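Local atomic coordinates of ethanolamine kinase Pv091845 (Plasmodium vivax, PDB entry 2QG7), a protein that probably catalyses the phosphorylation of ethanolamine, the first step in making phosphatidylethanolamine from ethanolamine. Residues P196-L201 against D345-I350; Y186-E191 against S300-T305; K204-L209 against M392-T397. One frame throughout, in Å; residues are numbered along the deposited sequence.

Interaction 1 (P196-L201 against D345-I350); sequences PKFQKL and DSISFI
Two flat groups meet here, the ring of Phe198 and the carboxylate of Asp345, and their planes stand 63° apart, so they are not stacked. Asp345 OD1 approaches the ring obliquely, 4.1 Å from Phe198 CE2, while Ile347 CD1 also comes up obliquely, 3.9 Å from Phe198 CD2. OD1 takes its strongest bond from the side-chain amide of Asn304. OD2 is turned to Lys197, whose extended chain, CG anti to the backbone N (chi1 162°), crosses the aspartate side chain at about a right angle. The methylene CE of Lys197 lies 3.0 Å from Asp345 OD2; Lys197 NZ is 3.6 Å from the same oxygen, which makes the salt bridge a long one. The tightest apolar meeting is Leu201 CB with Ile347 CG1 at 3.5 Å. Beyond it Leu201 CD1 rests against Asp345 CB at 3.7 Å. With no hydrogen bond between the two segments, the contact is made by side-chain packing, with the long salt bridge at its edge; Phe198 also rests on Asn304 of strand 302-304. A helix packed on a small sheet in this way is consistent with the C-terminal lobe of the protein-kinase-like fold, to whose clan the choline/ethanolamine kinases belong.

Interaction 2 (Y186-E191 against S300-T305); sequences YALSRE and SNIINT
Backbone hydrogen bonds set the frame. Tyr186 and Asn304 form an antiparallel hydrogen-bonded pair: Asn304 N reaches Tyr186 O at 2.8 Å, in the carbonyl plane, whereas Tyr186 N reaches Asn304 O at 3.1 Å from above the plane of that carbonyl, away from its lone pairs. Next along, Ala187 and Ile303 are a non-hydrogen-bonded pair. Leu188 N then bonds to Ile302 O at 3.0 Å, lying almost on the C=O axis. CA-H...O contacts fill in between these bonds, with Ile303 CA 3.3 Å from Tyr186 O.

The side-chain polar contact repeats the pairing of Tyr186 with Asn304. Both side chains lie side by side and point the same way, and Asn304 ND2 donates to Tyr186 OH at 2.9 Å, with the hydroxyl oxygen in the amide plane. ND2 also donates to Asp345 OD1, so two acceptors fix how the amide is turned. Tyr186 CG sits in the crowded position between the backbone N and the carbonyl carbon (chi1 73°), which folds the ring over its partner: Asn304 CB makes a CH-pi contact over one face, 3.6 Å above the plane and offset toward the rim.

By analogy with the protein-kinase-like fold, 186-187 probably lies just after the linker between the lobes, and 302-304 is the strand after the likely catalytic loop. Asp296 and Asn301 fit that loop's His-x-Asp-x-x-x-x-Asn pattern in this clan, and Asn301 ND2 bonds to Asp296 O.

Apolar contacts occupy both faces of the strand pair. Ala187 CB meets Ile303 CD1 at 4.0 Å on one. On the face with Asn304, Leu188 spreads its two branches, CD1 to Ile302 CG2 at 3.8 Å and CD2 to Asn304 CB, while Phe198 and Ile202 of helix 196-210 pack against the same leucine.

Interaction 3 (K204-L209 against M392-T397); sequences KNLKLL and MHYLGT
Aromatic packing carries most of this helix-to-helix contact. Tyr394 CG is anti to the backbone N (chi1 169°), which sends the ring across to helix 196-210. One face takes Lys207 CG in a CH-pi contact, 3.9 Å from the centroid of the Tyr394 ring and 15° off its normal. The lysine chain is bent at chi2 and chi4, and its NZ ends 5.1 Å from the same centroid; at that length the cation-pi attraction can be weak at most. At the edge of the ring, near its plane, comes the backbone of Leu206. The side chain of that leucine touches as well, Leu206 CG lying 4.2 Å from Tyr394 CE1. Tyr394 OH bonds to His210 ND1, in the residue that follows Leu209 at the end of helix 196-210, so the polar tip of this buried tyrosine is satisfied across the helix pair.

Water-mediated contact takes over at the exposed side. Lys204 NZ donates to a water at 2.8 Å, and His393 ND1 holds that water weakly at 3.3 Å. The lysine reaches it by the bend at chi4 (-68°), its CG passing 3.6 Å from His393 O. Lys204 NZ and His393 ND1 themselves are 4.1 Å apart, close enough that the ammonium would probably disfavour a protonated histidine. Met392 SD lies over one face of the imidazole.

Backbone bonding within 392-397 ends the helix: Met392 O accepts from both Gly396 N and Thr397 N, and Gly396 turns the chain with positive phi. This pairing of helix 196-210 with the end of helix 384-395, with helices 360-369 and 400-410 also touching Tyr394, belongs to the largely helical C-terminal lobe of the choline/ethanolamine kinase fold.

How the interactions relate
Helix 196-210 serves both interaction 1 and interaction 3, its residues 196-201 meeting strand 347-349 in the first and its residues 204-209 meeting helix 384-395 in the second, while Asn205 also touches Phe349. Interactions 1 and 2 meet in one three-stranded sheet, where strand 302-304 lies between 186-187 and 347-349; the Asn304 amide and the bond from Thr305 N to Ser346 O join them. Interaction 2, with four of seven touching residues buried, is the only one with direct hydrogen bonds between its segments. Interaction 1 is a surface contact of apolar packing and a long salt bridge. Interaction 3 combines buried ring packing with a water bridge.

Interaction 1 (P196-L201 against D345-I350)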
loop_
_atom_site.group_PDB
_atom_site.type_symbol
_atom_site.label_atom_id
_atom_site.label_comp_id
_atom_site.label_asym_id
_atom_site.label_seq_id
_atom_site.Cartn_x
_atom_site.Cartn_y
_atom_site.Cartn_z
ATOM N N PRO D 196 -5.325 -16.643 -20.017
ATOM C CA PRO D 196 -4.617 -17.680 -20.822
ATOM C C PRO D 196 -4.610 -17.424 -22.349
ATOM O O PRO D 196 -3.676 -17.799 -23.040
ATOM C CB PRO D 196 -5.389 -18.970 -20.475
ATOM C CG PRO D 196 -5.821 -18.737 -19.032
ATOM C CD PRO D 196 -6.241 -17.261 -19.024
ATOM N N LYS D 197 -5.652 -16.784 -22.836
ATOM C CA LYS D 197 -5.771 -16.334 -24.207
ATOM C C LYS D 197 -4.658 -15.330 -24.584
ATOM O O LYS D 197 -4.077 -15.414 -25.675
ATOM C CB LYS D 197 -7.180 -15.738 -24.350
ATOM C CG LYS D 197 -7.455 -14.808 -25.559
ATOM C CD LYS D 197 -8.835 -14.074 -25.391
ATOM C CE LYS D 197 -8.998 -13.020 -26.526
ATOM N NZ LYS D 197 -10.302 -12.162 -26.442
ATOM N N PHE D 198 -4.334 -14.399 -23.690
ATOM C CA PHE D 198 -3.254 -13.426 -23.946
ATOM C C PHE D 198 -1.879 -13.924 -23.484
ATOM O O PHE D 198 -0.867 -13.536 -24.051
ATOM C CB PHE D 198 -3.571 -12.049 -23.325
ATOM C CG PHE D 198 -4.775 -11.379 -23.918
ATOM C CD1 PHE D 198 -5.992 -11.364 -23.229
ATOM C CD2 PHE D 198 -4.706 -10.779 -25.175
ATOM C CE1 PHE D 198 -7.116 -10.739 -23.776
ATOM C CE2 PHE D 198 -5.833 -10.176 -25.750
ATOM C CZ PHE D 198 -7.029 -10.142 -25.048
ATOM N N GLN D 199 -1.849 -14.764 -22.446
ATOM C CA GLN D 199 -0.596 -15.389 -22.000
ATOM C C GLN D 199 0.127 -16.029 -23.173
ATOM O O GLN D 199 1.309 -15.777 -23.410
ATOM C CB GLN D 199 -0.883 -16.489 -20.978
ATOM C CG GLN D 199 -1.250 -16.035 -19.564
ATOM C CD GLN D 199 -1.183 -17.220 -18.620
ATOM O OE1 GLN D 199 -1.849 -18.237 -18.839
ATOM N NE2 GLN D 199 -0.330 -17.138 -17.603
ATOM N N LYS D 200 -0.619 -16.877 -23.895
ATOM C CA LYS D 200 -0.195 -17.469 -25.172
ATOM C C LYS D 200 0.435 -16.447 -26.131
ATOM O O LYS D 200 1.546 -16.640 -26.588
ATOM C CB LYS D 200 -1.387 -18.213 -25.823
ATOM C CG LYS D 200 -1.094 -18.815 -27.235
ATOM C CD LYS D 200 -2.256 -19.608 -27.705
ATOM C CE LYS D 200 -2.478 -19.421 -29.187
ATOM N NZ LYS D 200 -1.686 -20.407 -30.064
ATOM N N LEU D 201 -0.246 -15.341 -26.373
ATOM C CA LEU D 201 0.157 -14.340 -27.371
ATOM C C LEU D 201 1.308 -13.458 -26.922
ATOM O O LEU D 201 2.114 -13.013 -27.739
ATOM C CB LEU D 201 -1.031 -13.479 -27.766
ATOM C CG LEU D 201 -2.148 -14.184 -28.536
ATOM C CD1 LEU D 201 -3.357 -13.253 -28.799
ATOM C CD2 LEU D 201 -1.600 -14.693 -29.862
ATOM N N ASP D 345 -7.056 -11.509 -32.297
ATOM C CA ASP D 345 -6.151 -10.706 -31.470
ATOM C C ASP D 345 -4.724 -10.761 -31.980
ATOM O O ASP D 345 -4.236 -11.823 -32.386
ATOM C CB ASP D 345 -6.170 -11.207 -30.038
ATOM C CG ASP D 345 -7.558 -11.254 -29.461
ATOM O OD1 ASP D 345 -8.128 -10.184 -29.160
ATOM O OD2 ASP D 345 -8.087 -12.376 -29.302
ATOM N N SER D 346 -4.053 -9.622 -31.952
ATOM C CA SER D 346 -2.650 -9.584 -32.314
ATOM C C SER D 346 -1.903 -8.728 -31.280
ATOM O O SER D 346 -2.270 -7.581 -31.061
ATOM C CB SER D 346 -2.477 -9.014 -33.734
ATOM O OG SER D 346 -1.095 -8.867 -34.062
ATOM N N ILE D 347 -0.851 -9.293 -30.687
ATOM C CA ILE D 347 -0.130 -8.683 -29.592
ATOM C C ILE D 347 1.223 -8.112 -30.001
ATOM O O ILE D 347 2.000 -8.778 -30.655
ATOM C CB ILE D 347 0.049 -9.714 -28.400
ATOM C CG1 ILE D 347 -1.294 -9.945 -27.656
ATOM C CG2 ILE D 347 1.252 -9.355 -27.468
ATOM C CD1 ILE D 347 -1.937 -8.701 -27.025
ATOM N N SER D 348 1.500 -6.869 -29.594
ATOM C CA SER D 348 2.828 -6.290 -29.718
ATOM C C SER D 348 3.194 -5.466 -28.477
ATOM O O SER D 348 2.330 -5.072 -27.715
ATOM C CB SER D 348 2.939 -5.455 -30.987
ATOM O OG SER D 348 1.993 -4.421 -30.977
ATOM N N PHE D 349 4.488 -5.236 -28.280
ATOM C CA PHE D 349 4.980 -4.479 -27.153
ATOM C C PHE D 349 5.379 -3.060 -27.553
ATOM O O PHE D 349 5.803 -2.817 -28.677
ATOM C CB PHE D 349 6.175 -5.200 -26.493
ATOM C CG PHE D 349 5.896 -6.641 -26.143
ATOM C CD1 PHE D 349 4.634 -7.046 -25.721
ATOM C CD2 PHE D 349 6.905 -7.605 -26.222
ATOM C CE1 PHE D 349 4.386 -8.383 -25.421
ATOM C CE2 PHE D 349 6.640 -8.907 -25.890
ATOM C CZ PHE D 349 5.396 -9.289 -25.506
ATOM N N ILE D 350 5.256 -2.143 -26.599
ATOM C CA ILE D 350 5.644 -0.724 -26.743
ATOM C C ILE D 350 6.516 -0.330 -25.565
ATOM O O ILE D 350 6.656 -1.069 -24.598
ATOM C CB ILE D 350 4.388 0.280 -26.832
ATOM C CG1 ILE D 350 3.451 0.148 -25.611
ATOM C CG2 ILE D 350 3.609 0.141 -28.148
ATOM C CD1 ILE D 350 2.632 1.390 -25.321
#

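Interaction 2 (Y186-E191 against S300-T305)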
loop_
_atom_site.group_PDB
_atom_site.type_symbol
_atom_site.label_atom_id
_atom_site.label_comp_id
_atom_site.label_asym_id
_atom_site.label_seq_id
_atom_site.Cartn_x
_atom_site.Cartn_y
_atom_site.Cartn_z
ATOM N N TYR D 186 -5.387 -1.313 -28.427
ATOM C CA TYR D 186 -5.654 -0.916 -27.054
ATOM C C TYR D 186 -4.710 -1.599 -26.060
ATOM O O TYR D 186 -4.256 -2.746 -26.283
ATOM C CB TYR D 186 -7.128 -1.147 -26.716
ATOM C CG TYR D 186 -7.497 -2.596 -26.555
ATOM C CD1 TYR D 186 -7.913 -3.343 -27.654
ATOM C CD2 TYR D 186 -7.408 -3.229 -25.299
ATOM C CE1 TYR D 186 -8.270 -4.705 -27.512
ATOM C CE2 TYR D 186 -7.719 -4.571 -25.149
ATOM C CZ TYR D 186 -8.167 -5.299 -26.258
ATOM O OH TYR D 186 -8.501 -6.618 -26.133
ATOM N N ALA D 187 -4.406 -0.893 -24.974
ATOM C CA ALA D 187 -3.486 -1.403 -23.973
ATOM C C ALA D 187 -4.231 -2.369 -23.101
ATOM O O ALA D 187 -5.413 -2.182 -22.849
ATOM C CB ALA D 187 -2.909 -0.302 -23.151
ATOM N N LEU D 188 -3.531 -3.419 -22.669
ATOM C CA LEU D 188 -4.120 -4.509 -21.928
ATOM C C LEU D 188 -4.222 -4.162 -20.440
ATOM O O LEU D 188 -3.484 -3.307 -19.944
ATOM C CB LEU D 188 -3.285 -5.790 -22.129
ATOM C CG LEU D 188 -3.235 -6.569 -23.450
ATOM C CD1 LEU D 188 -2.699 -7.943 -23.109
ATOM C CD2 LEU D 188 -4.605 -6.697 -24.029
ATOM N N SER D 189 -5.135 -4.842 -19.739
ATOM C CA SER D 189 -5.295 -4.672 -18.301
ATOM C C SER D 189 -4.562 -5.793 -17.622
ATOM O O SER D 189 -4.157 -6.734 -18.285
ATOM C CB SER D 189 -6.780 -4.683 -17.908
ATOM O OG SER D 189 -7.422 -5.884 -18.307
ATOM N N ARG D 190 -4.359 -5.704 -16.316
ATOM C CA ARG D 190 -3.652 -6.752 -15.623
ATOM C C ARG D 190 -4.490 -8.020 -15.599
ATOM O O ARG D 190 -3.957 -9.102 -15.414
ATOM C CB ARG D 190 -3.225 -6.312 -14.213
ATOM C CG ARG D 190 -4.390 -5.984 -13.343
ATOM C CD ARG D 190 -4.044 -5.743 -11.919
ATOM N NE ARG D 190 -5.255 -5.796 -11.107
ATOM C CZ ARG D 190 -5.312 -5.511 -9.802
ATOM N NH1 ARG D 190 -4.196 -5.134 -9.156
ATOM N NH2 ARG D 190 -6.488 -5.610 -9.159
ATOM N N GLU D 191 -5.798 -7.900 -15.792
ATOM C CA GLU D 191 -6.594 -9.097 -15.900
ATOM C C GLU D 191 -6.465 -9.695 -17.284
ATOM O O GLU D 191 -6.642 -10.910 -17.421
ATOM C CB GLU D 191 -8.083 -8.925 -15.479
ATOM C CG GLU D 191 -8.661 -7.511 -15.598
ATOM C CD GLU D 191 -8.194 -6.551 -14.462
ATOM O OE1 GLU D 191 -8.314 -6.938 -13.270
ATOM O OE2 GLU D 191 -7.729 -5.415 -14.756
ATOM N N SER D 300 0.015 -2.300 -19.512
ATOM C CA SER D 300 -0.175 -1.092 -20.317
ATOM C C SER D 300 0.898 -0.914 -21.383
ATOM O O SER D 300 0.734 -0.112 -22.276
ATOM C CB SER D 300 -0.270 0.152 -19.403
ATOM O OG SER D 300 0.993 0.466 -18.843
ATOM N N ASN D 301 1.988 -1.681 -21.287
ATOM C CA ASN D 301 3.000 -1.805 -22.349
ATOM C C ASN D 301 2.746 -2.896 -23.404
ATOM O O ASN D 301 3.564 -3.111 -24.286
ATOM C CB ASN D 301 4.381 -1.949 -21.721
ATOM C CG ASN D 301 4.963 -0.604 -21.333
ATOM O OD1 ASN D 301 4.429 0.400 -21.749
ATOM N ND2 ASN D 301 6.031 -0.582 -20.534
ATOM N N ILE D 302 1.592 -3.561 -23.307
ATOM C CA ILE D 302 1.198 -4.629 -24.213
ATOM C C ILE D 302 -0.101 -4.229 -24.896
ATOM O O ILE D 302 -1.091 -4.007 -24.254
ATOM C CB ILE D 302 1.055 -5.981 -23.472
ATOM C CG1 ILE D 302 2.326 -6.321 -22.708
ATOM C CG2 ILE D 302 0.723 -7.117 -24.439
ATOM C CD1 ILE D 302 2.131 -7.387 -21.663
ATOM N N ILE D 303 -0.059 -4.139 -26.220
ATOM C CA ILE D 303 -1.143 -3.577 -27.044
ATOM C C ILE D 303 -1.785 -4.697 -27.852
ATOM O O ILE D 303 -1.090 -5.492 -28.489
ATOM C CB ILE D 303 -0.566 -2.468 -28.019
ATOM C CG1 ILE D 303 0.329 -1.458 -27.255
ATOM C CG2 ILE D 303 -1.667 -1.803 -28.871
ATOM C CD1 ILE D 303 -0.414 -0.534 -26.232
ATOM N N ASN D 304 -3.108 -4.784 -27.791
ATOM C CA ASN D 304 -3.836 -5.720 -28.623
ATOM C C ASN D 304 -4.415 -4.987 -29.818
ATOM O O ASN D 304 -5.340 -4.197 -29.660
ATOM C CB ASN D 304 -4.981 -6.374 -27.844
ATOM C CG ASN D 304 -5.721 -7.395 -28.665
ATOM O OD1 ASN D 304 -5.187 -7.917 -29.634
ATOM N ND2 ASN D 304 -6.931 -7.691 -28.285
ATOM N N THR D 305 -3.868 -5.235 -31.007
ATOM C CA THR D 305 -4.390 -4.619 -32.233
ATOM C C THR D 305 -5.241 -5.634 -32.964
ATOM O O THR D 305 -4.711 -6.522 -33.633
ATOM C CB THR D 305 -3.285 -4.115 -33.156
ATOM O OG1 THR D 305 -2.369 -3.281 -32.413
ATOM C CG2 THR D 305 -3.906 -3.314 -34.326
#

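Interaction 3 (K204-L209 against M392-T397)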
loop_
_atom_site.group_PDB
_atom_site.type_symbol
_atom_site.label_atom_id
_atom_site.label_comp_id
_atom_site.label_asym_id
_atom_site.label_seq_id
_atom_site.Cartn_x
_atom_site.Cartn_y
_atom_site.Cartn_z
ATOM N N LYS D 204 4.617 -15.848 -26.940
ATOM C CA LYS D 204 5.111 -16.017 -28.337
ATOM C C LYS D 204 5.862 -14.802 -28.850
ATOM O O LYS D 204 6.917 -14.955 -29.488
ATOM C CB LYS D 204 3.979 -16.328 -29.308
ATOM C CG LYS D 204 3.421 -17.730 -29.224
ATOM C CD LYS D 204 2.388 -17.861 -30.313
ATOM C CE LYS D 204 1.465 -19.043 -30.075
ATOM N NZ LYS D 204 2.216 -20.330 -30.217
ATOM N N ASN D 205 5.319 -13.605 -28.583
ATOM C CA ASN D 205 5.982 -12.335 -28.941
ATOM C C ASN D 205 7.232 -12.078 -28.134
ATOM O O ASN D 205 8.204 -11.505 -28.618
ATOM C CB ASN D 205 5.020 -11.154 -28.803
ATOM C CG ASN D 205 5.468 -9.948 -29.612
ATOM O OD1 ASN D 205 5.871 -10.069 -30.766
ATOM N ND2 ASN D 205 5.409 -8.783 -29.008
ATOM N N LEU D 206 7.212 -12.532 -26.889
ATOM C CA LEU D 206 8.359 -12.380 -25.981
ATOM C C LEU D 206 9.506 -13.281 -26.409
ATOM O O LEU D 206 10.655 -12.900 -26.278
ATOM C CB LEU D 206 7.953 -12.609 -24.496
ATOM C CG LEU D 206 9.055 -12.355 -23.445
ATOM C CD1 LEU D 206 9.424 -10.870 -23.347
ATOM C CD2 LEU D 206 8.664 -12.891 -22.090
ATOM N N LYS D 207 9.192 -14.479 -26.922
ATOM C CA LYS D 207 10.218 -15.359 -27.498
ATOM C C LYS D 207 10.857 -14.750 -28.751
ATOM O O LYS D 207 12.094 -14.767 -28.886
ATOM C CB LYS D 207 9.644 -16.732 -27.829
ATOM C CG LYS D 207 10.491 -17.859 -27.254
ATOM C CD LYS D 207 11.804 -17.969 -28.014
ATOM C CE LYS D 207 12.833 -18.721 -27.228
ATOM N NZ LYS D 207 12.388 -20.146 -27.171
ATOM N N LEU D 208 10.014 -14.216 -29.656
ATOM C CA LEU D 208 10.501 -13.428 -30.780
ATOM C C LEU D 208 11.505 -12.335 -30.388
ATOM O O LEU D 208 12.504 -12.147 -31.063
ATOM C CB LEU D 208 9.329 -12.800 -31.539
ATOM C CG LEU D 208 8.384 -13.745 -32.304
ATOM C CD1 LEU D 208 7.082 -13.031 -32.806
ATOM C CD2 LEU D 208 9.135 -14.373 -33.476
ATOM N N LEU D 209 11.223 -11.594 -29.311
ATOM C CA LEU D 209 12.155 -10.636 -28.764
ATOM C C LEU D 209 13.404 -11.331 -28.237
ATOM O O LEU D 209 14.533 -10.902 -28.478
ATOM C CB LEU D 209 11.459 -9.790 -27.674
ATOM C CG LEU D 209 12.259 -8.973 -26.650
ATOM C CD1 LEU D 209 12.947 -7.817 -27.313
ATOM C CD2 LEU D 209 11.367 -8.492 -25.534
ATOM N N MET D 392 5.103 -22.772 -21.681
ATOM C CA MET D 392 4.848 -23.694 -22.770
ATOM C C MET D 392 4.787 -22.943 -24.114
ATOM O O MET D 392 5.432 -23.360 -25.094
ATOM C CB MET D 392 3.546 -24.473 -22.526
ATOM C CG MET D 392 3.082 -25.309 -23.742
ATOM S SD MET D 392 1.364 -25.800 -23.523
ATOM C CE MET D 392 1.649 -27.329 -22.568
ATOM N N HIS D 393 4.015 -21.855 -24.158
ATOM C CA HIS D 393 3.895 -21.065 -25.377
ATOM C C HIS D 393 5.065 -20.119 -25.586
ATOM O O HIS D 393 5.245 -19.561 -26.666
ATOM C CB HIS D 393 2.568 -20.326 -25.447
ATOM C CG HIS D 393 1.379 -21.226 -25.476
ATOM N ND1 HIS D 393 1.015 -21.940 -26.601
ATOM C CD2 HIS D 393 0.465 -21.531 -24.523
ATOM C CE1 HIS D 393 -0.083 -22.631 -26.341
ATOM N NE2 HIS D 393 -0.438 -22.403 -25.087
ATOM N N TYR D 394 5.877 -19.958 -24.550
ATOM C CA TYR D 394 7.104 -19.173 -24.670
ATOM C C TYR D 394 8.143 -20.020 -25.386
ATOM O O TYR D 394 8.751 -19.588 -26.347
ATOM C CB TYR D 394 7.619 -18.674 -23.291
ATOM C CG TYR D 394 9.017 -18.079 -23.310
ATOM C CD1 TYR D 394 9.243 -16.776 -23.771
ATOM C CD2 TYR D 394 10.113 -18.819 -22.898
ATOM C CE1 TYR D 394 10.532 -16.227 -23.785
ATOM C CE2 TYR D 394 11.401 -18.313 -22.971
ATOM C CZ TYR D 394 11.599 -16.996 -23.391
ATOM O OH TYR D 394 12.871 -16.450 -23.401
ATOM N N LEU D 395 8.375 -21.224 -24.882
ATOM C CA LEU D 395 9.379 -22.097 -25.443
ATOM C C LEU D 395 8.930 -22.737 -26.777
ATOM O O LEU D 395 9.765 -23.029 -27.607
ATOM C CB LEU D 395 9.757 -23.171 -24.432
ATOM C CG LEU D 395 10.600 -22.730 -23.253
ATOM C CD1 LEU D 395 10.637 -23.830 -22.267
ATOM C CD2 LEU D 395 12.024 -22.296 -23.650
ATOM N N GLY D 396 7.630 -22.976 -26.941
ATOM C CA GLY D 396 7.105 -23.581 -28.153
ATOM C C GLY D 396 7.162 -25.089 -28.087
ATOM O O GLY D 396 7.447 -25.757 -29.084
ATOM N N THR D 397 6.899 -25.630 -26.902
ATOM C CA THR D 397 7.080 -27.048 -26.660
ATOM C C THR D 397 6.164 -27.536 -25.569
ATOM O O THR D 397 5.855 -26.794 -24.616
ATOM C CB THR D 397 8.578 -27.407 -26.339
ATOM O OG1 THR D 397 8.724 -28.830 -26.322
ATOM C CG2 THR D 397 9.091 -26.795 -24.993
HETATM O O HOH W 1 3.448 -22.446 -28.830
#